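Local coordinates for cytochrome P450 RhF (PDB 6RO8), which probably acts as a heme-thiolate monooxygenase with peroxygenase activity, this chain being the heme domain of a longer self-sufficient protein with a flavin and iron-sulfur reductase part, at residues Thr67-Glu70 with Asp71-Ile75; Leu88-Leu91 with Thr92-Pro96; Leu99-Leu102 with Glu103-Tyr107; Leu287-Arg290 with Lys291-Lys294; Lys384-Gly387 with Arg388-Cys392. All coordinates share one frame; numbering follows the deposited sequence.

Contact 1 (Thr67-Glu70 with Asp71-Ile75); sequences TRYE and DVKAI
The phenol ring of Y69 is met by the aliphatic arm of K73, with OH lying 3.7 Å from CD of K73, and is stacked on the ring of H354; OE2 of E70 lies at its edge, in plane. Y69 holds CG anti to the backbone N (chi1 179°), which carries the ring along the helix toward K73, one turn on; the two side chains cross at a slant. The phenol OH is hydrogen-bonded to the carbonyl of E370. On another side of the helix, the carboxylate of D71 brings OD2 to 3.6 Å from CB of R68, while OD1 bonds to S331 OG. The R68 guanidinium leads off to the carbonyl of R50. V72 N bonds to the N-cap carbonyl R68 O at 3.0 Å, and K73 N and A74 N continue the helical pattern to Y69 O and E70 O. R68 is the N-cap of helix 69-77, which follows strand 63-66 and corresponds to helix B of the P450 fold. The K73 side chain comes within about 4 Å of that of heme-binding Y376. With their polar ends paired outside this turn, R68, Y69 and D71 tie the helix start to three surrounding segments.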
loop_
_atom_site.group_PDB
_atom_site.type_symbol
_atom_site.label_atom_id
_atom_site.label_comp_id
_atom_site.label_asym_id
_atom_site.label_seq_id
_atom_site.Cartn_x
_atom_site.Cartn_y
_atom_site.Cartn_z
ATOM N N THR A 67 -6.880 16.337 4.931
ATOM C CA THR A 67 -7.987 15.747 4.186
ATOM C C THR A 67 -8.101 16.210 2.743
ATOM O O THR A 67 -8.741 15.514 1.951
ATOM C CB THR A 67 -9.321 16.037 4.886
ATOM O OG1 THR A 67 -9.610 17.437 4.804
ATOM C CG2 THR A 67 -9.287 15.578 6.361
ATOM N N ARG A 68 -7.488 17.334 2.370
ATOM C CA ARG A 68 -7.688 17.944 1.062
ATOM C C ARG A 68 -6.567 17.623 0.082
ATOM O O ARG A 68 -5.419 17.400 0.473
ATOM C CB ARG A 68 -7.807 19.457 1.194
ATOM C CG ARG A 68 -9.166 19.885 1.681
ATOM C CD ARG A 68 -9.333 21.359 1.547
ATOM N NE ARG A 68 -10.707 21.715 1.838
ATOM C CZ ARG A 68 -11.141 22.961 1.940
ATOM N NH1 ARG A 68 -10.290 23.961 1.779
ATOM N NH2 ARG A 68 -12.414 23.200 2.218
ATOM N N TYR A 69 -6.911 17.673 -1.213
ATOM C CA TYR A 69 -5.971 17.279 -2.260
ATOM C C TYR A 69 -4.748 18.196 -2.294
ATOM O O TYR A 69 -3.606 17.724 -2.317
ATOM C CB TYR A 69 -6.675 17.252 -3.621
ATOM C CG TYR A 69 -5.746 16.869 -4.763
ATOM C CD1 TYR A 69 -5.568 15.541 -5.128
ATOM C CD2 TYR A 69 -5.022 17.836 -5.451
ATOM C CE1 TYR A 69 -4.717 15.194 -6.140
ATOM C CE2 TYR A 69 -4.160 17.493 -6.465
ATOM C CZ TYR A 69 -4.020 16.174 -6.814
ATOM O OH TYR A 69 -3.159 15.831 -7.835
ATOM N N GLU A 70 -4.961 19.514 -2.297
ATOM C CA GLU A 70 -3.821 20.421 -2.404
ATOM C C GLU A 70 -2.910 20.340 -1.178
ATOM O O GLU A 70 -1.682 20.356 -1.318
ATOM C CB GLU A 70 -4.299 21.852 -2.628
ATOM C CG GLU A 70 -4.789 22.155 -4.040
ATOM C CD GLU A 70 -3.771 21.823 -5.138
ATOM O OE1 GLU A 70 -2.548 21.814 -4.865
ATOM O OE2 GLU A 70 -4.200 21.576 -6.289
ATOM N N ASP A 71 -3.480 20.241 0.030
ATOM C CA ASP A 71 -2.649 20.128 1.229
ATOM C C ASP A 71 -1.804 18.861 1.193
ATOM O O ASP A 71 -0.588 18.908 1.432
ATOM C CB ASP A 71 -3.503 20.126 2.502
ATOM C CG ASP A 71 -4.355 21.368 2.665
ATOM O OD1 ASP A 71 -3.912 22.465 2.257
ATOM O OD2 ASP A 71 -5.472 21.235 3.225
ATOM N N VAL A 72 -2.443 17.708 0.917
ATOM C CA VAL A 72 -1.720 16.438 0.899
ATOM C C VAL A 72 -0.599 16.481 -0.137
ATOM O O VAL A 72 0.538 16.077 0.137
ATOM C CB VAL A 72 -2.694 15.269 0.648
ATOM C CG1 VAL A 72 -1.926 13.941 0.356
ATOM C CG2 VAL A 72 -3.667 15.117 1.832
ATOM N N LYS A 73 -0.888 17.015 -1.326
ATOM C CA LYS A 73 0.154 17.145 -2.333
ATOM C C LYS A 73 1.264 18.065 -1.850
ATOM O O LYS A 73 2.454 17.757 -2.007
ATOM C CB LYS A 73 -0.439 17.654 -3.648
ATOM C CG LYS A 73 0.506 17.506 -4.822
ATOM C CD LYS A 73 -0.231 17.433 -6.146
ATOM C CE LYS A 73 0.063 18.660 -6.992
ATOM N NZ LYS A 73 -0.292 18.422 -8.423
ATOM N N ALA A 74 0.897 19.192 -1.243
ATOM C CA ALA A 74 1.905 20.151 -0.803
ATOM C C ALA A 74 2.880 19.510 0.182
ATOM O O ALA A 74 4.102 19.660 0.054
ATOM C CB ALA A 74 1.222 21.360 -0.183
ATOM N N ILE A 75 2.354 18.751 1.150
ATOM C CA ILE A 75 3.212 18.081 2.123
ATOM C C ILE A 75 4.102 17.027 1.447
ATOM O O ILE A 75 5.296 16.908 1.769
ATOM C CB ILE A 75 2.342 17.513 3.263
ATOM C CG1 ILE A 75 1.721 18.671 4.053
ATOM C CG2 ILE A 75 3.148 16.622 4.205
ATOM C CD1 ILE A 75 0.288 18.441 4.506
#

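Contact 2 (Leu88-Leu91 with Thr92-Pro96); sequences LEKL and TPSCP
K90 is polar at its tip and apolar along its arm, and both parts meet T92-S94 further along the loop. Polar contacts first: NZ forms a weak hydrogen bond to T92 OG1 at 3.3 Å, and it also points at the carbonyl of T92, although the modelled separation is too short to be trusted. K90 runs extended from CG, which is anti to the backbone N (chi1 179°), as far as CE, where a bend at chi4 (-71°) swings NZ back over T92. The T92 hydroxyl occupies the crowded position between backbone N and carbonyl carbon, chi1 85°, and faces that ammonium; the two side chains cross at a slant. This irregular connection joins strand 82-83 to helix 96-104 and belongs to the segment between helices B and C of the P450 fold; C95 is the N-cap of the helix that follows. Van der Waals contacts make up the rest. K90 CG packs 3.3 Å from T92 O, and K90 CD 3.3 Å from S94 OG. L91 CB sits 4.2 Å from T92 CG2, while P93 CD rests 4.0 Å from L91 O. Beyond these residues, E89 makes a salt bridge with K340 and its carbonyl accepts from R321, and the L91 backbone is hydrogen-bonded to T201 at the end of helix 187-202.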
loop_
_atom_site.group_PDB
_atom_site.type_symbol
_atom_site.label_atom_id
_atom_site.label_comp_id
_atom_site.label_asym_id
_atom_site.label_seq_id
_atom_site.Cartn_x
_atom_site.Cartn_y
_atom_site.Cartn_z
ATOM N N LEU A 88 7.211 4.142 8.431
ATOM C CA LEU A 88 7.116 2.745 8.844
ATOM C C LEU A 88 7.161 2.596 10.359
ATOM O O LEU A 88 7.337 1.484 10.877
ATOM C CB LEU A 88 8.219 1.912 8.198
ATOM C CG LEU A 88 8.251 1.867 6.670
ATOM C CD1 LEU A 88 9.510 1.135 6.243
ATOM C CD2 LEU A 88 6.963 1.212 6.052
ATOM N N GLU A 89 6.976 3.701 11.070
ATOM C CA GLU A 89 6.984 3.707 12.520
ATOM C C GLU A 89 5.748 3.018 13.085
ATOM O O GLU A 89 4.650 3.115 12.533
ATOM C CB GLU A 89 7.066 5.153 12.985
ATOM C CG GLU A 89 6.973 5.425 14.472
ATOM C CD GLU A 89 6.907 6.908 14.717
ATOM O OE1 GLU A 89 5.785 7.450 14.782
ATOM O OE2 GLU A 89 7.978 7.538 14.786
ATOM N N LYS A 90 5.925 2.332 14.209
ATOM C CA LYS A 90 4.818 1.581 14.777
ATOM C C LYS A 90 3.799 2.542 15.374
ATOM O O LYS A 90 4.139 3.426 16.159
ATOM C CB LYS A 90 5.309 0.590 15.828
ATOM C CG LYS A 90 4.154 -0.190 16.437
ATOM C CD LYS A 90 4.571 -1.350 17.334
ATOM C CE LYS A 90 3.362 -2.212 17.762
ATOM N NZ LYS A 90 2.407 -1.610 18.744
ATOM N N LEU A 91 2.542 2.382 14.976
ATOM C CA LEU A 91 1.544 3.384 15.311
ATOM C C LEU A 91 1.328 3.461 16.815
ATOM O O LEU A 91 1.493 4.521 17.429
ATOM C CB LEU A 91 0.242 3.066 14.588
ATOM C CG LEU A 91 -0.796 4.162 14.681
ATOM C CD1 LEU A 91 -0.307 5.377 13.914
ATOM C CD2 LEU A 91 -2.055 3.615 14.078
ATOM N N THR A 92 0.956 2.345 17.425
ATOM C CA THR A 92 0.731 2.364 18.865
ATOM C C THR A 92 1.929 1.763 19.597
ATOM O O THR A 92 2.515 0.772 19.133
ATOM C CB THR A 92 -0.540 1.592 19.222
ATOM O OG1 THR A 92 -0.243 0.200 19.345
ATOM C CG2 THR A 92 -1.591 1.766 18.128
ATOM N N PRO A 93 2.352 2.357 20.712
ATOM C CA PRO A 93 3.572 1.881 21.381
ATOM C C PRO A 93 3.509 0.403 21.726
ATOM O O PRO A 93 2.450 -0.150 22.041
ATOM C CB PRO A 93 3.645 2.742 22.645
ATOM C CG PRO A 93 2.995 4.001 22.250
ATOM C CD PRO A 93 1.873 3.620 21.289
ATOM N N SER A 94 4.668 -0.239 21.650
ATOM C CA SER A 94 4.749 -1.657 21.935
ATOM C C SER A 94 4.686 -1.869 23.443
ATOM O O SER A 94 5.294 -1.117 24.211
ATOM C CB SER A 94 6.030 -2.239 21.336
ATOM O OG SER A 94 6.335 -1.651 20.073
ATOM N N CYS A 95 3.914 -2.855 23.872
ATOM C CA CYS A 95 3.925 -3.195 25.278
ATOM C C CYS A 95 5.282 -3.809 25.628
ATOM O O CYS A 95 5.920 -4.444 24.779
ATOM C CB CYS A 95 2.754 -4.134 25.629
ATOM S SG CYS A 95 1.262 -3.259 26.418
ATOM N N PRO A 96 5.775 -3.594 26.848
ATOM C CA PRO A 96 7.181 -3.912 27.155
ATOM C C PRO A 96 7.589 -5.349 26.894
ATOM O O PRO A 96 8.764 -5.620 26.603
ATOM C CB PRO A 96 7.283 -3.596 28.658
ATOM C CG PRO A 96 6.277 -2.594 28.920
ATOM C CD PRO A 96 5.100 -2.932 27.968
#

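Contact 3 (Leu99-Leu102 with Glu103-Tyr107); sequences LKIL and EKYKY
L102 and Y107 lie side by side and point the same way, so that methyl CD2 of L102 sits over one face of the Y107 ring. It makes a CH-pi contact 4.2 Å from the ring centroid, 23° off the normal, displaced toward the rim on the CG side. Y107 has CG anti to the backbone N (chi1 -180°), which folds the ring back along the helix end against the leucine. I101 and Y105 also lie side by side, in plain apolar contact: CG2 of I101 is 4.1 Å from CE2 of Y105, and K104 lays its CD over one face of that same tyrosine ring. The backbone that brings Y107 round is a Schellman motif closing helix 96-104, in the stretch between helices B and C of the P450 fold. K106, with positive phi (42°), is its C-prime residue; Y107 N bonds to L102 O at 3.0 Å, and K106 N to E103 O at 2.9 Å. On the polar side, K100 and E103 run alongside each other through their aliphatic parts, CE of K100 being 4.0 Å from CG of E103. The E103 carboxylate turns instead to K106, whose NZ makes a salt bridge with OE1 at 3.2 Å, geometrically a weak hydrogen bond. The tyrosines are also held from helix 207-233: Y105 OH bonds to E215 OE1, the Y107 ring meets W221 edge-to-face, and I101 packs on L211.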
loop_
_atom_site.group_PDB
_atom_site.type_symbol
_atom_site.label_atom_id
_atom_site.label_comp_id
_atom_site.label_asym_id
_atom_site.label_seq_id
_atom_site.Cartn_x
_atom_site.Cartn_y
_atom_site.Cartn_z
ATOM N N LEU A 99 8.539 -5.695 23.413
ATOM C CA LEU A 99 9.815 -5.080 23.088
ATOM C C LEU A 99 10.956 -6.070 23.268
ATOM O O LEU A 99 11.946 -6.023 22.524
ATOM C CB LEU A 99 10.018 -3.828 23.944
ATOM C CG LEU A 99 9.202 -2.627 23.447
ATOM C CD1 LEU A 99 9.405 -1.400 24.307
ATOM C CD2 LEU A 99 9.549 -2.322 21.993
ATOM N N LYS A 100 10.825 -7.006 24.205
ATOM C CA LYS A 100 11.903 -7.955 24.397
ATOM C C LYS A 100 11.754 -9.214 23.571
ATOM O O LYS A 100 12.766 -9.871 23.293
ATOM C CB LYS A 100 12.023 -8.341 25.832
ATOM C CG LYS A 100 13.052 -7.527 26.426
ATOM C CD LYS A 100 12.734 -5.976 26.399
ATOM C CE LYS A 100 13.958 -5.106 26.633
ATOM N NZ LYS A 100 14.778 -5.737 27.676
ATOM N N ILE A 101 10.552 -9.509 23.076
ATOM C CA ILE A 101 10.468 -10.528 22.047
ATOM C C ILE A 101 11.323 -10.082 20.877
ATOM O O ILE A 101 12.235 -10.795 20.434
ATOM C CB ILE A 101 9.000 -10.782 21.656
ATOM C CG1 ILE A 101 8.282 -11.570 22.749
ATOM C CG2 ILE A 101 8.935 -11.504 20.314
ATOM C CD1 ILE A 101 6.755 -11.396 22.760
ATOM N N LEU A 102 11.141 -8.815 20.479
ATOM C CA LEU A 102 11.948 -8.218 19.421
ATOM C C LEU A 102 13.431 -8.218 19.781
ATOM O O LEU A 102 14.278 -8.481 18.924
ATOM C CB LEU A 102 11.453 -6.800 19.141
ATOM C CG LEU A 102 10.037 -6.706 18.551
ATOM C CD1 LEU A 102 9.564 -5.265 18.370
ATOM C CD2 LEU A 102 9.966 -7.446 17.229
ATOM N N GLU A 103 13.764 -7.901 21.038
ATOM C CA GLU A 103 15.156 -7.938 21.471
ATOM C C GLU A 103 15.750 -9.330 21.300
ATOM O O GLU A 103 16.924 -9.474 20.936
ATOM C CB GLU A 103 15.256 -7.497 22.932
ATOM C CG GLU A 103 15.543 -6.033 23.126
ATOM C CD GLU A 103 16.974 -5.694 22.812
ATOM O OE1 GLU A 103 17.845 -6.569 23.005
ATOM O OE2 GLU A 103 17.223 -4.557 22.365
ATOM N N LYS A 104 14.953 -10.370 21.578
ATOM C CA LYS A 104 15.415 -11.740 21.385
ATOM C C LYS A 104 15.847 -11.969 19.944
ATOM O O LYS A 104 16.863 -12.622 19.691
ATOM C CB LYS A 104 14.319 -12.731 21.790
ATOM C CG LYS A 104 14.684 -14.200 21.551
ATOM C CD LYS A 104 13.607 -14.971 20.759
ATOM C CE LYS A 104 14.025 -16.442 20.506
ATOM N NZ LYS A 104 14.807 -16.646 19.231
ATOM N N TYR A 105 15.099 -11.427 18.986
ATOM C CA TYR A 105 15.449 -11.539 17.580
ATOM C C TYR A 105 16.428 -10.459 17.124
ATOM O O TYR A 105 16.717 -10.377 15.925
ATOM C CB TYR A 105 14.176 -11.512 16.718
ATOM C CG TYR A 105 13.315 -12.736 16.945
ATOM C CD1 TYR A 105 13.628 -13.950 16.340
ATOM C CD2 TYR A 105 12.221 -12.690 17.790
ATOM C CE1 TYR A 105 12.865 -15.078 16.564
ATOM C CE2 TYR A 105 11.450 -13.810 18.013
ATOM C CZ TYR A 105 11.777 -15.003 17.401
ATOM O OH TYR A 105 11.009 -16.125 17.633
ATOM N N LYS A 106 16.964 -9.666 18.050
ATOM C CA LYS A 106 17.810 -8.514 17.732
ATOM C C LYS A 106 17.236 -7.729 16.556
ATOM O O LYS A 106 17.917 -7.433 15.574
ATOM C CB LYS A 106 19.258 -8.937 17.461
ATOM C CG LYS A 106 19.969 -9.580 18.651
ATOM C CD LYS A 106 20.276 -8.586 19.771
ATOM C CE LYS A 106 20.717 -9.291 21.076
ATOM N NZ LYS A 106 19.991 -8.813 22.301
ATOM N N TYR A 107 15.953 -7.400 16.668
ATOM C CA TYR A 107 15.238 -6.727 15.589
ATOM C C TYR A 107 15.825 -5.343 15.350
ATOM O O TYR A 107 15.983 -4.552 16.283
ATOM C CB TYR A 107 13.757 -6.637 15.955
ATOM C CG TYR A 107 12.828 -5.975 14.972
ATOM C CD1 TYR A 107 12.399 -6.640 13.824
ATOM C CD2 TYR A 107 12.306 -4.714 15.235
ATOM C CE1 TYR A 107 11.497 -6.041 12.932
ATOM C CE2 TYR A 107 11.417 -4.107 14.361
ATOM C CZ TYR A 107 11.010 -4.771 13.214
ATOM O OH TYR A 107 10.121 -4.152 12.356
#

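Contact 4 (Leu287-Arg290 with Lys291-Lys294); sequences LADR and KVWK
OD1 of D289 is held by two groups: NZ of K291 makes a salt bridge to it at 3.2 Å, and V292 N a weak capping bond at 3.5 Å. D289 is thus the N-cap of helix 290-298, the J helix of the P450 fold, which directly follows helix 273-288, the C-terminal part of the long central helix. CG of D289 stands anti to the backbone N (chi1 -163°), which folds the carboxylate toward the helix start, where OD2 also touches CG2 of V292 at 3.3 Å. The indole of W293 is covered on one and the same face by two groups. L287 sets CD2 squarely over the six-membered ring in a CH-pi contact, 3.3 Å from its centroid. Beside it the R290 guanidinium lies flat on W293, centres 4.6 Å apart and planes inclined by 26°, NH2 being nearest to CD1. Bends at chi2 and chi3 curl the arginine back, so that NH1 reaches L287 O at 2.7 Å, with the carbonyl oxygen in the guanidinium plane. NH2 bonds to L405 O, and W293 NE1 to P403 O. K294 NZ comes within 4.2 Å of R290 NH2 and has a weak bond to P403 O. These backbone carbonyls probably offset the closeness of two like charges, and the R290 guanidinium, stacked and bonded at both terminal nitrogens, should have little freedom to rotate.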
loop_
_atom_site.group_PDB
_atom_site.type_symbol
_atom_site.label_atom_id
_atom_site.label_comp_id
_atom_site.label_asym_id
_atom_site.label_seq_id
_atom_site.Cartn_x
_atom_site.Cartn_y
_atom_site.Cartn_z
ATOM N N LEU A 287 -16.942 -4.814 -10.940
ATOM C CA LEU A 287 -17.939 -5.879 -11.008
ATOM C C LEU A 287 -19.285 -5.438 -10.471
ATOM O O LEU A 287 -20.297 -6.111 -10.736
ATOM C CB LEU A 287 -17.472 -7.112 -10.237
ATOM C CG LEU A 287 -16.469 -8.004 -10.965
ATOM C CD1 LEU A 287 -16.278 -9.287 -10.192
ATOM C CD2 LEU A 287 -16.931 -8.306 -12.356
ATOM N N ALA A 288 -19.320 -4.328 -9.736
ATOM C CA ALA A 288 -20.561 -3.843 -9.159
ATOM C C ALA A 288 -21.297 -2.876 -10.074
ATOM O O ALA A 288 -22.518 -2.737 -9.948
ATOM C CB ALA A 288 -20.289 -3.180 -7.808
ATOM N N ASP A 289 -20.588 -2.221 -10.990
ATOM C CA ASP A 289 -21.178 -1.317 -11.979
ATOM C C ASP A 289 -21.250 -2.074 -13.308
ATOM O O ASP A 289 -20.319 -2.056 -14.117
ATOM C CB ASP A 289 -20.354 -0.036 -12.071
ATOM C CG ASP A 289 -21.094 1.098 -12.744
ATOM O OD1 ASP A 289 -22.017 0.835 -13.550
ATOM O OD2 ASP A 289 -20.731 2.262 -12.476
ATOM N N ARG A 290 -22.381 -2.749 -13.527
ATOM C CA ARG A 290 -22.514 -3.634 -14.682
ATOM C C ARG A 290 -22.359 -2.872 -15.990
ATOM O O ARG A 290 -21.818 -3.403 -16.972
ATOM C CB ARG A 290 -23.862 -4.350 -14.631
ATOM C CG ARG A 290 -24.099 -5.120 -13.346
ATOM C CD ARG A 290 -22.877 -5.930 -12.976
ATOM N NE ARG A 290 -22.648 -7.030 -13.903
ATOM C CZ ARG A 290 -21.606 -7.850 -13.850
ATOM N NH1 ARG A 290 -20.666 -7.675 -12.920
ATOM N NH2 ARG A 290 -21.491 -8.830 -14.747
ATOM N N LYS A 291 -22.830 -1.625 -16.026
ATOM C CA LYS A 291 -22.609 -0.791 -17.200
ATOM C C LYS A 291 -21.110 -0.617 -17.435
ATOM O O LYS A 291 -20.620 -0.787 -18.555
ATOM C CB LYS A 291 -23.307 0.566 -17.028
ATOM C CG LYS A 291 -24.867 0.567 -16.907
ATOM C CD LYS A 291 -25.414 -0.206 -15.663
ATOM C CE LYS A 291 -24.982 0.412 -14.314
ATOM N NZ LYS A 291 -24.906 -0.578 -13.172
ATOM N N VAL A 292 -20.351 -0.350 -16.368
ATOM C CA VAL A 292 -18.904 -0.189 -16.505
ATOM C C VAL A 292 -18.252 -1.503 -16.934
ATOM O O VAL A 292 -17.314 -1.514 -17.742
ATOM C CB VAL A 292 -18.302 0.357 -15.190
ATOM C CG1 VAL A 292 -16.791 0.131 -15.142
ATOM C CG2 VAL A 292 -18.617 1.843 -15.033
ATOM N N TRP A 293 -18.753 -2.631 -16.427
ATOM C CA TRP A 293 -18.078 -3.905 -16.658
ATOM C C TRP A 293 -18.197 -4.344 -18.114
ATOM O O TRP A 293 -17.217 -4.806 -18.721
ATOM C CB TRP A 293 -18.655 -4.969 -15.722
ATOM C CG TRP A 293 -18.078 -6.340 -15.912
ATOM C CD1 TRP A 293 -18.685 -7.402 -16.494
ATOM C CD2 TRP A 293 -16.775 -6.794 -15.512
ATOM N NE1 TRP A 293 -17.850 -8.492 -16.487
ATOM C CE2 TRP A 293 -16.672 -8.148 -15.887
ATOM C CE3 TRP A 293 -15.695 -6.189 -14.870
ATOM C CZ2 TRP A 293 -15.529 -8.907 -15.649
ATOM C CZ3 TRP A 293 -14.559 -6.942 -14.634
ATOM C CH2 TRP A 293 -14.483 -8.285 -15.025
ATOM N N LYS A 294 -19.389 -4.215 -18.706
ATOM C CA LYS A 294 -19.491 -4.622 -20.099
ATOM C C LYS A 294 -18.800 -3.634 -21.013
ATOM O O LYS A 294 -18.344 -4.025 -22.090
ATOM C CB LYS A 294 -20.955 -4.845 -20.491
ATOM C CG LYS A 294 -21.554 -6.104 -19.812
ATOM C CD LYS A 294 -21.725 -7.322 -20.808
ATOM C CE LYS A 294 -21.409 -8.646 -20.053
ATOM N NZ LYS A 294 -22.268 -8.891 -18.829
#

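Contact 5 (Lys384-Gly387 with Arg388-Cys392); sequences KNIG and RMEMC
R388 lies alongside K384 one helical turn away, its guanidinium overlapping the lysine arm: CB of K384 is over one face, and CD of K384 is 3.5 Å from NH1. Both belong to the first turns of helix 384-401, the helix L of P450s, which follows the heme-ligating C381; the K384 side chain comes within about 4 Å of that of C381. K384 places CG between its backbone N and carbonyl carbon (chi1 59°) and is extended from there, which carries it alongside the arginine, pointing the same way. The amide of N385 approaches from the edge: R388 NH1 donates to OD1 at 2.9 Å with an N-H...O angle of 156°. That oxygen sits in the guanidinium plane, though the donor is tilted 33° out of the amide plane. The other nitrogen, NH2, pairs with E308 and also meets a water at 3.0 Å, which accepts from K384 NZ as well. K384 NZ has a further partner in Q380 OE1. The shared water and the carboxylate of E308 probably ease the closeness of the two like charges, NH1 and NZ being 4.2 Å apart. On the heme side of the helix, I386 touches the porphyrin and lies beside E390, which packs on helix 170-179 at P172 and V175. The carbonyl of G387 accepts from M391 N in the regular helical pattern. CG2 of I386 is 3.2 Å from OE2 of E390 and 4.4 Å from CE of M389.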
loop_
_atom_site.group_PDB
_atom_site.type_symbol
_atom_site.label_atom_id
_atom_site.label_comp_id
_atom_site.label_asym_id
_atom_site.label_seq_id
_atom_site.Cartn_x
_atom_site.Cartn_y
_atom_site.Cartn_z
ATOM N N LYS A 384 4.956 1.541 -8.955
ATOM C CA LYS A 384 3.607 1.874 -9.415
ATOM C C LYS A 384 3.282 1.163 -10.732
ATOM O O LYS A 384 2.153 0.695 -10.931
ATOM C CB LYS A 384 3.431 3.397 -9.563
ATOM C CG LYS A 384 4.400 4.105 -10.545
ATOM C CD LYS A 384 4.079 5.610 -10.669
ATOM C CE LYS A 384 5.092 6.336 -11.570
ATOM N NZ LYS A 384 4.624 7.701 -11.971
ATOM N N ASN A 385 4.257 1.036 -11.634
ATOM C CA ASN A 385 3.888 0.400 -12.894
ATOM C C ASN A 385 3.803 -1.111 -12.779
ATOM O O ASN A 385 3.053 -1.731 -13.528
ATOM C CB ASN A 385 4.838 0.800 -14.014
ATOM C CG ASN A 385 4.619 2.216 -14.454
ATOM O OD1 ASN A 385 3.498 2.713 -14.465
ATOM N ND2 ASN A 385 5.693 2.899 -14.745
ATOM N N ILE A 386 4.534 -1.727 -11.861
ATOM C CA ILE A 386 4.303 -3.142 -11.600
ATOM C C ILE A 386 2.890 -3.337 -11.065
ATOM O O ILE A 386 2.138 -4.201 -11.536
ATOM C CB ILE A 386 5.364 -3.699 -10.631
ATOM C CG1 ILE A 386 6.749 -3.657 -11.281
ATOM C CG2 ILE A 386 4.987 -5.105 -10.214
ATOM C CD1 ILE A 386 7.922 -3.706 -10.246
ATOM N N GLY A 387 2.494 -2.496 -10.107
ATOM C CA GLY A 387 1.133 -2.564 -9.589
ATOM C C GLY A 387 0.075 -2.391 -10.666
ATOM O O GLY A 387 -0.925 -3.128 -10.686
ATOM N N ARG A 388 0.279 -1.418 -11.581
ATOM C CA ARG A 388 -0.693 -1.161 -12.639
ATOM C C ARG A 388 -0.761 -2.342 -13.581
ATOM O O ARG A 388 -1.843 -2.777 -13.995
ATOM C CB ARG A 388 -0.297 0.081 -13.426
ATOM C CG ARG A 388 -0.517 1.404 -12.742
ATOM C CD ARG A 388 0.256 2.508 -13.444
ATOM N NE ARG A 388 -0.197 3.813 -12.980
ATOM C CZ ARG A 388 0.593 4.872 -12.895
ATOM N NH1 ARG A 388 1.868 4.767 -13.243
ATOM N NH2 ARG A 388 0.117 6.026 -12.455
ATOM N N MET A 389 0.412 -2.844 -13.963
ATOM C CA MET A 389 0.494 -3.976 -14.867
ATOM C C MET A 389 -0.258 -5.177 -14.305
ATOM O O MET A 389 -1.014 -5.826 -15.025
ATOM C CB MET A 389 1.955 -4.302 -15.102
ATOM C CG MET A 389 2.226 -5.566 -15.814
ATOM S SD MET A 389 3.035 -6.651 -14.639
ATOM C CE MET A 389 4.683 -5.978 -14.560
ATOM N N GLU A 390 -0.093 -5.485 -13.008
ATOM C CA GLU A 390 -0.761 -6.675 -12.482
ATOM C C GLU A 390 -2.269 -6.477 -12.438
ATOM O O GLU A 390 -3.024 -7.409 -12.729
ATOM C CB GLU A 390 -0.213 -7.035 -11.107
ATOM C CG GLU A 390 1.254 -7.388 -11.120
ATOM C CD GLU A 390 1.756 -7.823 -9.767
ATOM O OE1 GLU A 390 1.193 -8.776 -9.193
ATOM O OE2 GLU A 390 2.717 -7.201 -9.274
ATOM N N MET A 391 -2.722 -5.253 -12.150
ATOM C CA MET A 391 -4.158 -4.993 -12.108
ATOM C C MET A 391 -4.798 -5.123 -13.496
ATOM O O MET A 391 -5.861 -5.738 -13.640
ATOM C CB MET A 391 -4.391 -3.614 -11.498
ATOM C CG MET A 391 -4.051 -3.556 -9.989
ATOM S SD MET A 391 -4.119 -1.841 -9.455
ATOM C CE MET A 391 -5.889 -1.527 -9.373
ATOM N N CYS A 392 -4.161 -4.586 -14.538
ATOM C CA CYS A 392 -4.716 -4.753 -15.892
ATOM C C CYS A 392 -4.839 -6.216 -16.297
ATOM O O CYS A 392 -5.910 -6.642 -16.746
ATOM C CB CYS A 392 -3.878 -3.966 -16.900
ATOM S SG CYS A 392 -3.758 -2.215 -16.462
HETATM O O HOH W 1 2.205 8.023 -11.678
#

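From the N terminus the five contacts follow in series; each joins consecutive residues, so none closes a long loop and none nests in or crosses another. Contact 1 opens helix 69-77 just after strand 63-66. Contact 2 turns the chain after strand 82-83, and contact 3 ends the short helix 96-104; these two are the only pair that touch, CB of S94 lying 3.6 Å from CD2 of L99. Contact 4 marks the passage from helix 273-288 to helix 290-298, on the opposite side of the chain's centre from contacts 2 and 3. Contact 5 begins helix 384-401 beside the heme, with its nearest atoms about 9 Å from those of contact 4.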